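Local coordinates for protein enoyl-CoA hydratase (Mycobacterium tuberculosis, PDB 5KJP) that probably catalyses the reversible hydration of trans-2-enoyl-CoA thioesters to 3-hydroxyacyl-CoA in fatty acid metabolism, as a member of the crotonase superfamily, at residues A[213-216]-A[217-221]; A[233-236]-A[237-240]; A[247-250]-A[251-255]. All blocks are in the same frame, centred on the assembly; numbering follows the deposited sequence.

Interaction 1. Residues A[213-216]-A[217-221]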
ATOM      1  N   VAL A 213     -18.437  13.112  -3.948  1.00 13.45           N
ATOM      2  CA  VAL A 213     -18.904  12.222  -2.892  1.00 14.60           C
ATOM      3  C   VAL A 213     -18.900  10.779  -3.386  1.00 17.71           C
ATOM      4  O   VAL A 213     -18.500   9.870  -2.655  1.00 17.00           O
ATOM      5  CB  VAL A 213     -20.308  12.619  -2.390  1.00 18.16           C
ATOM      6  CG1 VAL A 213     -21.002  11.447  -1.701  1.00 16.73           C
ATOM      7  CG2 VAL A 213     -20.209  13.824  -1.453  1.00 19.98           C
ATOM      8  N   ALA A 214     -19.315  10.572  -4.636  1.00 16.19           N
ATOM      9  CA  ALA A 214     -19.317   9.231  -5.219  1.00 16.39           C
ATOM     10  C   ALA A 214     -17.906   8.686  -5.352  1.00 15.09           C
ATOM     11  O   ALA A 214     -17.673   7.492  -5.170  1.00 15.61           O
ATOM     12  CB  ALA A 214     -20.001   9.236  -6.581  1.00 15.27           C
ATOM     13  N   THR A 215     -16.966   9.565  -5.675  1.00 12.19           N
ATOM     14  CA  THR A 215     -15.575   9.164  -5.841  1.00 14.23           C
ATOM     15  C   THR A 215     -15.006   8.687  -4.507  1.00 16.00           C
ATOM     16  O   THR A 215     -14.362   7.635  -4.431  1.00 13.18           O
ATOM     17  CB  THR A 215     -14.729  10.316  -6.407  1.00 13.32           C
ATOM     18  OG1 THR A 215     -15.122  10.563  -7.765  1.00 17.23           O
ATOM     19  CG2 THR A 215     -13.249   9.957  -6.385  1.00 13.84           C
ATOM     20  N   LYS A 216     -15.271   9.450  -3.452  1.00 16.02           N
ATOM     21  CA  LYS A 216     -14.828   9.058  -2.122  1.00 16.72           C
ATOM     22  C   LYS A 216     -15.482   7.745  -1.712  1.00 15.95           C
ATOM     23  O   LYS A 216     -14.831   6.859  -1.154  1.00 15.77           O
ATOM     24  CB  LYS A 216     -15.137  10.150  -1.093  1.00 12.50           C
ATOM     25  CG  LYS A 216     -14.955   9.682   0.340  1.00 16.37           C
ATOM     26  CD  LYS A 216     -15.081  10.813   1.355  1.00 14.50           C
ATOM     27  CE  LYS A 216     -15.221  10.242   2.759  1.00 13.83           C
ATOM     28  NZ  LYS A 216     -15.145  11.296   3.819  1.00 15.78           N
ATOM     29  N   ARG A 217     -16.773   7.625  -1.996  1.00 14.14           N
ATOM     30  CA  ARG A 217     -17.511   6.424  -1.659  1.00 16.83           C
ATOM     31  C   ARG A 217     -16.910   5.182  -2.319  1.00 15.92           C
ATOM     32  O   ARG A 217     -16.770   4.137  -1.684  1.00 16.70           O
ATOM     33  CB  ARG A 217     -18.977   6.572  -2.062  1.00 18.74           C
ATOM     34  CG  ARG A 217     -19.821   5.414  -1.610  1.00 27.67           C
ATOM     35  CD  ARG A 217     -21.301   5.662  -1.831  1.00 25.68           C
ATOM     36  NE  ARG A 217     -22.060   4.438  -1.597  1.00 28.17           N
ATOM     37  CZ  ARG A 217     -23.319   4.258  -1.969  1.00 35.47           C
ATOM     38  NH1 ARG A 217     -23.975   5.230  -2.594  1.00 32.48           N
ATOM     39  NH2 ARG A 217     -23.922   3.104  -1.716  1.00 44.29           N
ATOM     40  N   ILE A 218     -16.547   5.291  -3.592  1.00 15.71           N
ATOM     41  CA  ILE A 218     -16.007   4.135  -4.299  1.00 15.71           C
ATOM     42  C   ILE A 218     -14.636   3.770  -3.728  1.00 16.35           C
ATOM     43  O   ILE A 218     -14.367   2.602  -3.464  1.00 18.72           O
ATOM     44  CB  ILE A 218     -15.917   4.391  -5.822  1.00 18.16           C
ATOM     45  CG1 ILE A 218     -17.325   4.420  -6.427  1.00 16.95           C
ATOM     46  CG2 ILE A 218     -15.079   3.314  -6.515  1.00 18.66           C
ATOM     47  CD1 ILE A 218     -17.410   5.160  -7.746  1.00 18.99           C
ATOM     48  N   ILE A 219     -13.780   4.761  -3.501  1.00 13.65           N
ATOM     49  CA  ILE A 219     -12.456   4.465  -2.949  1.00 16.88           C
ATOM     50  C   ILE A 219     -12.550   3.825  -1.552  1.00 19.81           C
ATOM     51  O   ILE A 219     -11.871   2.833  -1.273  1.00 17.16           O
ATOM     52  CB  ILE A 219     -11.574   5.723  -2.896  1.00 15.90           C
ATOM     53  CG1 ILE A 219     -11.214   6.161  -4.325  1.00 17.05           C
ATOM     54  CG2 ILE A 219     -10.308   5.458  -2.077  1.00 17.55           C
ATOM     55  CD1 ILE A 219     -10.425   7.458  -4.404  1.00 15.59           C
ATOM     56  N   THR A 220     -13.417   4.360  -0.694  1.00 16.79           N
ATOM     57  CA  THR A 220     -13.564   3.815   0.659  1.00 17.20           C
ATOM     58  C   THR A 220     -14.240   2.437   0.658  1.00 21.08           C
ATOM     59  O   THR A 220     -13.777   1.520   1.327  1.00 21.28           O
ATOM     60  CB  THR A 220     -14.363   4.771   1.596  1.00 19.82           C
ATOM     61  OG1 THR A 220     -15.711   4.908   1.129  1.00 29.86           O
ATOM     62  CG2 THR A 220     -13.708   6.152   1.670  1.00 17.85           C
ATOM     63  N   GLU A 221     -15.323   2.281  -0.093  1.00 20.18           N
ATOM     64  CA  GLU A 221     -16.067   1.023  -0.062  1.00 21.12           C
ATOM     65  C   GLU A 221     -15.385  -0.111  -0.829  1.00 22.49           C
ATOM     66  O   GLU A 221     -15.593  -1.282  -0.514  1.00 20.03           O
ATOM     67  CB  GLU A 221     -17.484   1.233  -0.600  1.00 23.02           C
ATOM     68  CG  GLU A 221     -18.315   2.173   0.258  1.00 27.99           C
ATOM     69  CD  GLU A 221     -19.771   2.245  -0.171  1.00 33.11           C
ATOM     70  OE1 GLU A 221     -20.185   1.441  -1.030  1.00 34.57           O
ATOM     71  OE2 GLU A 221     -20.504   3.101   0.365  1.00 33.07           O
TER

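Interaction 2. Residues A[233-236]-A[237-240]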
ATOM      1  N   GLU A 233     -20.152  -3.536  -8.404  1.00 24.05           N
ATOM      2  CA  GLU A 233     -20.437  -2.734  -7.218  1.00 28.43           C
ATOM      3  C   GLU A 233     -20.247  -1.245  -7.500  1.00 28.06           C
ATOM      4  O   GLU A 233     -21.040  -0.408  -7.065  1.00 24.62           O
ATOM      5  CB  GLU A 233     -19.542  -3.164  -6.052  1.00 27.99           C
ATOM      6  CG  GLU A 233     -19.763  -4.592  -5.573  1.00 31.51           C
ATOM      7  CD  GLU A 233     -21.026  -4.755  -4.741  1.00 45.34           C
ATOM      8  OE1 GLU A 233     -21.884  -3.847  -4.751  1.00 41.56           O
ATOM      9  OE2 GLU A 233     -21.154  -5.799  -4.067  1.00 59.81           O
ATOM     10  N   GLN A 234     -19.190  -0.927  -8.239  1.00 22.51           N
ATOM     11  CA  GLN A 234     -18.900   0.451  -8.614  1.00 24.51           C
ATOM     12  C   GLN A 234     -19.996   1.059  -9.493  1.00 25.67           C
ATOM     13  O   GLN A 234     -20.374   2.218  -9.317  1.00 22.29           O
ATOM     14  CB  GLN A 234     -17.551   0.527  -9.339  1.00 19.48           C
ATOM     15  CG  GLN A 234     -17.190   1.925  -9.794  1.00 20.39           C
ATOM     16  CD  GLN A 234     -15.868   1.973 -10.532  1.00 22.19           C
ATOM     17  OE1 GLN A 234     -14.889   2.515 -10.024  1.00 20.45           O
ATOM     18  NE2 GLN A 234     -15.835   1.408 -11.737  1.00 19.64           N
HETATM   19  N   MSE A 235     -20.494   0.261 -10.436  1.00 24.01           N
HETATM   20  CA  MSE A 235     -21.510   0.697 -11.391  1.00 21.41           C
HETATM   21  C   MSE A 235     -22.754   1.268 -10.706  1.00 22.50           C
HETATM   22  O   MSE A 235     -23.335   2.249 -11.171  1.00 24.89           O
HETATM   23  CB  MSE A 235     -21.908  -0.472 -12.300  1.00 21.96           C
HETATM   24  CG  MSE A 235     -22.879  -0.106 -13.413  1.00 30.74           C
HETATM   25 SE   MSE A 235     -22.214   1.325 -14.557  0.57 35.02          SE
HETATM   26  CE  MSE A 235     -20.918   0.305 -15.591  1.00 40.15           C
ATOM     27  N   LYS A 236     -23.158   0.647  -9.601  1.00 27.27           N
ATOM     28  CA  LYS A 236     -24.341   1.082  -8.856  1.00 27.59           C
ATOM     29  C   LYS A 236     -24.171   2.504  -8.334  1.00 22.69           C
ATOM     30  O   LYS A 236     -25.134   3.261  -8.217  1.00 22.57           O
ATOM     31  CB  LYS A 236     -24.619   0.140  -7.687  1.00 25.97           C
ATOM     32  CG  LYS A 236     -24.774  -1.322  -8.073  1.00 35.79           C
ATOM     33  CD  LYS A 236     -24.726  -2.202  -6.831  1.00 46.33           C
ATOM     34  CE  LYS A 236     -24.976  -3.663  -7.164  1.00 54.78           C
ATOM     35  NZ  LYS A 236     -24.575  -4.556  -6.039  1.00 62.95           N
ATOM     36  N   ILE A 237     -22.936   2.855  -8.005  1.00 21.68           N
ATOM     37  CA  ILE A 237     -22.638   4.193  -7.518  1.00 19.43           C
ATOM     38  C   ILE A 237     -22.475   5.154  -8.701  1.00 25.73           C
ATOM     39  O   ILE A 237     -22.824   6.335  -8.607  1.00 26.32           O
ATOM     40  CB  ILE A 237     -21.375   4.179  -6.634  1.00 22.41           C
ATOM     41  CG1 ILE A 237     -21.598   3.271  -5.418  1.00 23.91           C
ATOM     42  CG2 ILE A 237     -21.000   5.587  -6.186  1.00 20.54           C
ATOM     43  CD1 ILE A 237     -20.336   2.994  -4.624  1.00 23.46           C
ATOM     44  N   LEU A 238     -21.983   4.637  -9.826  1.00 19.08           N
ATOM     45  CA  LEU A 238     -21.723   5.464 -11.008  1.00 22.67           C
ATOM     46  C   LEU A 238     -22.984   6.013 -11.667  1.00 23.94           C
ATOM     47  O   LEU A 238     -23.017   7.172 -12.082  1.00 24.48           O
ATOM     48  CB  LEU A 238     -20.935   4.673 -12.058  1.00 25.52           C
ATOM     49  CG  LEU A 238     -19.474   4.325 -11.778  1.00 30.56           C
ATOM     50  CD1 LEU A 238     -18.879   3.594 -12.970  1.00 33.11           C
ATOM     51  CD2 LEU A 238     -18.688   5.583 -11.484  1.00 28.70           C
ATOM     52  N   VAL A 239     -24.005   5.174 -11.792  1.00 22.88           N
ATOM     53  CA  VAL A 239     -25.172   5.521 -12.605  1.00 24.11           C
ATOM     54  C   VAL A 239     -25.876   6.815 -12.152  1.00 24.63           C
ATOM     55  O   VAL A 239     -26.134   7.681 -12.987  1.00 24.98           O
ATOM     56  CB  VAL A 239     -26.190   4.354 -12.647  1.00 28.08           C
ATOM     57  CG1 VAL A 239     -27.495   4.797 -13.299  1.00 28.29           C
ATOM     58  CG2 VAL A 239     -25.592   3.178 -13.397  1.00 34.34           C
ATOM     59  N   PRO A 240     -26.158   6.972 -10.840  1.00 24.08           N
ATOM     60  CA  PRO A 240     -26.822   8.223 -10.443  1.00 27.44           C
ATOM     61  C   PRO A 240     -25.991   9.474 -10.733  1.00 27.48           C
ATOM     62  O   PRO A 240     -26.560  10.548 -10.929  1.00 25.88           O
ATOM     63  CB  PRO A 240     -27.018   8.051  -8.933  1.00 27.03           C
ATOM     64  CG  PRO A 240     -27.050   6.583  -8.727  1.00 27.69           C
ATOM     65  CD  PRO A 240     -26.041   6.047  -9.697  1.00 24.44           C
TER

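Interaction 3. Residues A[247-250]-A[251-255]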
ATOM      1  N   ALA A 247     -24.024  16.345 -14.227  1.00 20.58           N
ATOM      2  CA  ALA A 247     -23.286  15.713 -15.317  1.00 22.70           C
ATOM      3  C   ALA A 247     -23.539  16.480 -16.611  1.00 18.23           C
ATOM      4  O   ALA A 247     -22.624  16.688 -17.413  1.00 18.47           O
ATOM      5  CB  ALA A 247     -23.683  14.239 -15.469  1.00 19.27           C
ATOM      6  N   LYS A 248     -24.782  16.911 -16.804  1.00 18.49           N
ATOM      7  CA  LYS A 248     -25.134  17.708 -17.976  1.00 19.65           C
ATOM      8  C   LYS A 248     -24.448  19.069 -17.916  1.00 19.42           C
ATOM      9  O   LYS A 248     -23.842  19.515 -18.888  1.00 19.59           O
ATOM     10  CB  LYS A 248     -26.653  17.881 -18.078  1.00 19.85           C
ATOM     11  CG  LYS A 248     -27.099  18.817 -19.185  1.00 20.91           C
ATOM     12  CD  LYS A 248     -28.619  18.898 -19.234  1.00 22.12           C
ATOM     13  CE  LYS A 248     -29.084  19.924 -20.249  1.00 37.76           C
ATOM     14  NZ  LYS A 248     -30.576  19.951 -20.327  1.00 35.93           N
ATOM     15  N   GLU A 249     -24.549  19.719 -16.761  1.00 20.65           N
ATOM     16  CA  GLU A 249     -23.970  21.041 -16.560  1.00 19.93           C
ATOM     17  C   GLU A 249     -22.451  21.015 -16.738  1.00 20.56           C
ATOM     18  O   GLU A 249     -21.869  21.940 -17.304  1.00 21.20           O
ATOM     19  CB  GLU A 249     -24.342  21.568 -15.168  1.00 21.67           C
ATOM     20  CG  GLU A 249     -23.605  22.820 -14.723  1.00 20.44           C
ATOM     21  CD  GLU A 249     -23.949  24.051 -15.545  1.00 28.19           C
ATOM     22  OE1 GLU A 249     -24.912  24.007 -16.343  1.00 32.96           O
ATOM     23  OE2 GLU A 249     -23.246  25.070 -15.390  1.00 29.01           O
ATOM     24  N   GLY A 250     -21.817  19.949 -16.259  1.00 18.83           N
ATOM     25  CA  GLY A 250     -20.380  19.804 -16.377  1.00 19.15           C
ATOM     26  C   GLY A 250     -19.954  19.732 -17.827  1.00 21.58           C
ATOM     27  O   GLY A 250     -18.948  20.328 -18.219  1.00 21.79           O
ATOM     28  N   ALA A 251     -20.730  19.013 -18.634  1.00 19.45           N
ATOM     29  CA  ALA A 251     -20.415  18.860 -20.051  1.00 22.01           C
ATOM     30  C   ALA A 251     -20.637  20.174 -20.800  1.00 22.94           C
ATOM     31  O   ALA A 251     -19.832  20.557 -21.648  1.00 22.52           O
ATOM     32  CB  ALA A 251     -21.254  17.747 -20.665  1.00 23.16           C
ATOM     33  N   ILE A 252     -21.737  20.852 -20.481  1.00 20.83           N
ATOM     34  CA  ILE A 252     -22.058  22.138 -21.089  1.00 21.89           C
ATOM     35  C   ILE A 252     -20.993  23.177 -20.760  1.00 22.98           C
ATOM     36  O   ILE A 252     -20.496  23.878 -21.647  1.00 23.75           O
ATOM     37  CB  ILE A 252     -23.429  22.665 -20.610  1.00 22.09           C
ATOM     38  CG1 ILE A 252     -24.564  21.786 -21.143  1.00 24.37           C
ATOM     39  CG2 ILE A 252     -23.630  24.107 -21.046  1.00 30.62           C
ATOM     40  CD1 ILE A 252     -24.765  21.890 -22.632  1.00 39.14           C
ATOM     41  N   ALA A 253     -20.650  23.268 -19.478  1.00 21.98           N
ATOM     42  CA  ALA A 253     -19.693  24.261 -19.005  1.00 22.91           C
ATOM     43  C   ALA A 253     -18.330  24.075 -19.657  1.00 28.70           C
ATOM     44  O   ALA A 253     -17.714  25.042 -20.108  1.00 28.19           O
ATOM     45  CB  ALA A 253     -19.565  24.188 -17.495  1.00 24.78           C
ATOM     46  N   PHE A 254     -17.871  22.827 -19.713  1.00 22.90           N
ATOM     47  CA  PHE A 254     -16.593  22.512 -20.334  1.00 25.20           C
ATOM     48  C   PHE A 254     -16.583  22.909 -21.810  1.00 29.67           C
ATOM     49  O   PHE A 254     -15.625  23.514 -22.291  1.00 32.50           O
ATOM     50  CB  PHE A 254     -16.274  21.023 -20.185  1.00 30.96           C
ATOM     51  CG  PHE A 254     -14.815  20.702 -20.333  1.00 47.39           C
ATOM     52  CD1 PHE A 254     -14.046  20.393 -19.224  1.00 45.53           C
ATOM     53  CD2 PHE A 254     -14.205  20.737 -21.580  1.00 62.15           C
ATOM     54  CE1 PHE A 254     -12.699  20.104 -19.357  1.00 56.38           C
ATOM     55  CE2 PHE A 254     -12.856  20.453 -21.718  1.00 63.78           C
ATOM     56  CZ  PHE A 254     -12.105  20.133 -20.606  1.00 59.55           C
ATOM     57  N   ALA A 255     -17.652  22.566 -22.522  1.00 26.84           N
ATOM     58  CA  ALA A 255     -17.759  22.871 -23.943  1.00 28.87           C
ATOM     59  C   ALA A 255     -17.779  24.377 -24.184  1.00 36.81           C
ATOM     60  O   ALA A 255     -17.353  24.854 -25.238  1.00 35.16           O
ATOM     61  CB  ALA A 255     -19.009  22.224 -24.537  1.00 31.29           C
TER

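Interaction 1. Residues A[213-216]-A[217-221]
The guanidinium of Arg217 has the carboxyl carbon of Glu221 at its edge and in its plane, one turn further along helix 209-221, while Arg217 CB packs back against Val213 O at 3.4 Å. NE makes the bond, lying 2.8 Å from Glu221 OE2 in a pairing that is both hydrogen bond and salt bridge. It approaches that oxygen from above the carboxylate plane, 43° out of it. The carboxylate plane is turned steeply against the guanidinium, and OE2 itself lies slightly out of the guanidinium plane. Arg217 is extended from CG to NE, and its shaft lies against Ile237 of helix 230-242.

A second pair, Lys216 and Thr220, works differently. Their side chains cross obliquely, with Lys216 CG 4.0 Å from Thr220 CG2. Thr220 has chi1 of 65°, which sets OG1 between its backbone N and carbonyl carbon and turns the hydroxyl back over the preceding turn. There OG1 stands 3.1 Å from Lys216 O and equally 3.1 Å from Arg217 O, and its single proton can serve one or the other. Lys216 O also takes the N-H of Thr220, at 2.9 Å from Thr220 N.

Beyond CG the buried Lys216 stays extended, carrying NZ to a salt bridge with Asp125 and to the carbonyls of Pro101 and Lys103. Elsewhere on the helix, Thr215, Ile218, Ile219 and Thr220 pack against Val140, Leu151 and Tyr160 of the second subunit.

The two basic side chains find their partners in different places. The opposite charges of Arg217 and Glu221 probably offset each other within one turn, whereas the buried ammonium of Lys216 meets a carboxylate and two carbonyls elsewhere in the chain, a setting that probably favours its protonated form and ties this helix to the body of the subunit.

Interaction 2. Residues A[233-236]-A[237-240]
Gln234 lays its aliphatic stem across Leu238, one turn on, with CG 3.9 Å from Leu238 CG. With CG opposite the backbone N (chi1 179°), the extended chain runs over the leucine. At the amide end NE2 touches Leu238 CD1 (3.9 Å), while OE1 is turned to Ile218 of helix 209-221. Both residues also pack on the second subunit, Gln234 on its Gly147 and Leu238 on its Val145.

Next along the helix, the selenium of Met235, a selenomethionine residue, sits 4.0 Å from Val239 CG2 and somewhat farther from Leu238 CD1. Bends at chi2 and chi3 curl the chain, and the apolar contact is made by SE and not by the terminal methyl.

The helix is disturbed locally. Val239 N bonds regularly to Met235 O, and Leu238 N to Gln234 O in the carbonyl plane. Ile237 N, however, is 3.9 Å from Glu233 O, too far for the usual bond, and turns instead to Gln234 O, three residues back as in a 3-10 turn, from 55° above the carbonyl plane. At Pro240 the helix kinks: CD, 3.3 Å from Lys236 O, lies where an amide hydrogen would point. Lys236 runs back to Glu233, where NZ meets OE1 at 3.1 Å in a salt bridge, from above the carboxylate plane (56° out of it).

The second bond to Gln234 O thus satisfies Ile237 N, while the proline separately removes the bond to Lys236 O. The Lys236-Glu233 pair lies toward solvent; Ile237, Leu238 and the stem of Gln234 are buried.

Interaction 3. Residues A[247-250]-A[251-255]
Backbone bonds carry most of this contact: Ala251, Ile252, Ala253 and Phe254 each donate N-H to the carbonyl four residues earlier, from Ala247 through Gly250. The shortest, Ala253 N to Glu249 O, is 2.8 Å, and the longest, Ala251 N to Ala247 O, is 3.2 Å.

Side chains resting on carbonyls form a second group. Ala253 CB lies 3.2 Å from Glu249 O, a close fit, and Ile252 CG1, beside its own backbone N (chi1 -68°), reaches Lys248 O at 3.3 Å. Phe254 CB touches Gly250 O at 3.4 Å before the ring leads away to a cation-pi contact with Arg142 of the second subunit, which places this helix end at the subunit interface.

The carboxylate of Glu249 finds its polar partners outside the two segments. The chain bends at chi2 (67°); OE2 passes 4.3 Å from Ala253 CB and is held by a salt bridge to Arg258 and a hydrogen bond from the backbone N of Arg261.

With Gly250, Ala251 and Ala253 so small, the contact between 247-250 and 251-255 rests mainly on main-chain bonds, while Glu249, gripped twice, fastens the chain that follows back onto helix 245-255.

How the interactions relate
Interactions 1, 2 and 3 lie in series on three consecutive C-terminal helices, and all three touch the second subunit. The first two are directly in contact, their centres 10 Å apart: Ala214 CB meets Ile237 CG2 at 3.8 Å, and Ile218 CG2 meets Gln234 OE1 at 3.6 Å, so helices 209-221 and 230-242 form a packed pair. Interaction 3 stands apart, its nearest atoms about 7 Å from interaction 2 and about 11 Å from interaction 1. Such a helical C-terminal region, reaching out to a neighbouring subunit, is in keeping with trimer assembly in the crotonase family, and here it places all three helices at a subunit interface of the three-chain assembly.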